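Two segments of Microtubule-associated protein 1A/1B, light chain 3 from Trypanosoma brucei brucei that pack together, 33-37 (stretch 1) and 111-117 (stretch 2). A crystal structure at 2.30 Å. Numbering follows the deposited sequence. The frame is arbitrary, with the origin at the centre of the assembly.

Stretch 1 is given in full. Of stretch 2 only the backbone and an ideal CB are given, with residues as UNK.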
# COMPACT_ATOMS: atom_id res chain seq x y z
N HIS A 33 13.80 -0.86 17.92
CA HIS A 33 12.79 -0.13 17.19
C HIS A 33 13.39 0.97 16.32
O HIS A 33 14.46 1.50 16.60
CB HIS A 33 11.69 0.42 18.13
CG HIS A 33 10.85 -0.66 18.77
ND1 HIS A 33 9.47 -0.71 18.64
CD2 HIS A 33 11.20 -1.74 19.50
CE1 HIS A 33 9.02 -1.77 19.28
NE2 HIS A 33 10.05 -2.42 19.81
N ILE A 34 12.68 1.29 15.25
CA ILE A 34 13.11 2.24 14.25
C ILE A 34 12.27 3.50 14.40
O ILE A 34 11.05 3.45 14.30
CB ILE A 34 12.93 1.62 12.82
CG1 ILE A 34 13.60 0.21 12.74
CG2 ILE A 34 13.38 2.62 11.70
CD1 ILE A 34 15.16 0.18 13.05
N PRO A 35 12.93 4.65 14.68
CA PRO A 35 12.21 5.93 14.67
C PRO A 35 12.05 6.48 13.25
O PRO A 35 13.02 6.63 12.51
CB PRO A 35 13.07 6.84 15.55
CG PRO A 35 14.47 6.24 15.49
CD PRO A 35 14.35 4.78 15.10
N ILE A 36 10.81 6.80 12.90
CA ILE A 36 10.42 7.15 11.56
C ILE A 36 9.72 8.50 11.58
O ILE A 36 8.83 8.75 12.40
CB ILE A 36 9.48 6.07 10.98
CG1 ILE A 36 10.15 4.69 11.05
CG2 ILE A 36 9.03 6.42 9.53
CD1 ILE A 36 9.19 3.52 10.74
N LEU A 37 10.14 9.39 10.68
CA LEU A 37 9.52 10.69 10.55
C LEU A 37 8.89 10.74 9.15
O LEU A 37 9.62 10.64 8.17
CB LEU A 37 10.59 11.79 10.76
CG LEU A 37 10.21 13.27 10.92
CD1 LEU A 37 9.56 13.78 9.64
CD2 LEU A 37 9.30 13.47 12.10
N UNK A 111 12.21 -5.29 5.55
CA UNK A 111 12.18 -4.93 6.96
C UNK A 111 12.67 -3.51 7.18
O UNK A 111 13.68 -3.09 6.61
CB UNK A 111 13.03 -5.91 7.78
N UNK A 112 11.97 -2.79 8.05
CA UNK A 112 12.35 -1.44 8.48
C UNK A 112 13.80 -1.36 8.98
O UNK A 112 14.51 -0.41 8.67
CB UNK A 112 11.40 -0.97 9.58
N UNK A 113 14.23 -2.36 9.76
CA UNK A 113 15.62 -2.41 10.24
C UNK A 113 16.65 -2.48 9.13
O UNK A 113 17.71 -1.88 9.23
CB UNK A 113 15.81 -3.62 11.16
N UNK A 114 16.34 -3.19 8.05
CA UNK A 114 17.28 -3.23 6.91
C UNK A 114 17.30 -1.89 6.19
O UNK A 114 18.35 -1.43 5.78
CB UNK A 114 16.90 -4.34 5.93
N UNK A 115 16.15 -1.24 6.07
CA UNK A 115 16.08 0.06 5.40
C UNK A 115 16.78 1.11 6.25
O UNK A 115 17.52 1.96 5.75
CB UNK A 115 14.63 0.46 5.14
N UNK A 116 16.53 1.03 7.55
CA UNK A 116 17.16 1.91 8.53
C UNK A 116 18.69 1.89 8.46
O UNK A 116 19.32 2.95 8.34
CB UNK A 116 16.71 1.52 9.94
N UNK A 117 19.29 0.69 8.53
CA UNK A 117 20.74 0.50 8.37
C UNK A 117 21.34 1.22 7.17
O UNK A 117 22.41 1.82 7.27
CB UNK A 117 21.05 -0.99 8.25

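Stretch 1 is a strand, and what it offers stretch 2 is almost wholly hydrocarbon: Ile34 points toward its partner, while Pro35 and Ile36, next along the strand, add to this surface. The strand and the helix of stretch 2 run at 62° to each other, their axes 8.8 Å apart at closest approach, so only a few helical positions can reach the strand.

Position 111 immediately precedes the helix, with extended backbone angles (-85/137), and no atom of stretch 1 lies within 5.5 Å of its ideal CB. The strand therefore sets no requirement here. Small polar residues such as serine, threonine, aspartate or asparagine are common at an N-cap, though others occur. The residue is Cys111; Cys111 O accepts hydrogen bonds from N of position 115 (3.1 Å) and, weakly, from N of position 114 (3.0 Å), opening the first turn.

At position 112 the CA-to-CB bond points toward the strand. The ideal CB lies 4.0 Å from Ile34 CG1 and 5.1 Å from Ile36 CD1, two aliphatic neighbours with no polar partner among them. Leucine, methionine or isoleucine would suit; a charge would gain nothing from these neighbours. The residue is Leu112. Its CB packs 4.0 Å from Ile34 CG1, and with chi1 m and chi2 t its CD1 comes to 3.9 Å from Ile36 CD1. Ile36 contributes to that second contact because the end of its side chain comes nearer although its CA-to-CB bond points sideways.

The closest pair of CA atoms across the stretches is that of position 113 and Ile34, 6.6 Å apart. The ideal CB would point sideways, 4.3 Å from Ile34 CD1, so a small residue such as alanine or serine seems possible as well as glycine; the helical angles (-61/-36) do not demand glycine. The residue is Gly113, and its bare CA receives Ile34 CD1 at 3.8 Å, a contact made directly on the helix backbone.

Position 114 points away from the strand and has no contact with it, so polar or charged residues are suitable. It is Asp114, an acidic residue in the first turn, where a negative charge generally suits the helix dipole.

Position 115 points sideways, with nothing of stretch 1 within 5.5 Å of its CB; this contact leaves the choice open. It is Ile115, whose side chain makes no contact with the strand.

Position 116, one turn after 112, again points toward the strand, its ideal CB 3.7 Å from Ile34 CD1. Ile34 CG2 lies beside it as well, and Pro35 CD farther out, so the apolar surface is long enough for leucine, methionine or an aromatic ring. The residue is Tyr116. With chi1 t, its ring extends along this surface, CD1 lying 3.5 Å from Ile34 CG2 and CE1 4.0 Å from Pro35 CD, both approaches oblique. The hydroxyl, at the end of the ring, is hydrogen-bonded elsewhere in the structure.

Position 117 points sideways, beyond reach of the strand, and many helix-compatible residues would fit. It is Ala117, whose N donates to Gly113 O at 3.1 Å.

Stretch 2, residues 111-117: CLGDIYA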
# COMPACT_ATOMS: atom_id res chain seq x y z
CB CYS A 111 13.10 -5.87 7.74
SG CYS A 111 12.37 -7.49 7.81
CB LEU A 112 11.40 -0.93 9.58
CG LEU A 112 9.93 -0.93 9.18
CD1 LEU A 112 8.99 -0.32 10.24
CD2 LEU A 112 9.76 -0.23 7.83
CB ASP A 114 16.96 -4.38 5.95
CG ASP A 114 17.26 -5.75 6.57
OD1 ASP A 114 18.30 -5.90 7.25
OD2 ASP A 114 16.45 -6.69 6.36
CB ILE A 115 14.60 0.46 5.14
CG1 ILE A 115 13.94 -0.59 4.22
CG2 ILE A 115 14.49 1.88 4.58
CD1 ILE A 115 12.45 -0.44 4.09
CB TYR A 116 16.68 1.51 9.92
CG TYR A 116 17.13 2.43 11.01
CD1 TYR A 116 16.62 3.71 11.10
CD2 TYR A 116 18.04 2.00 11.97
CE1 TYR A 116 17.00 4.57 12.13
CE2 TYR A 116 18.44 2.84 13.01
CZ TYR A 116 17.92 4.13 13.08
OH TYR A 116 18.30 4.99 14.10
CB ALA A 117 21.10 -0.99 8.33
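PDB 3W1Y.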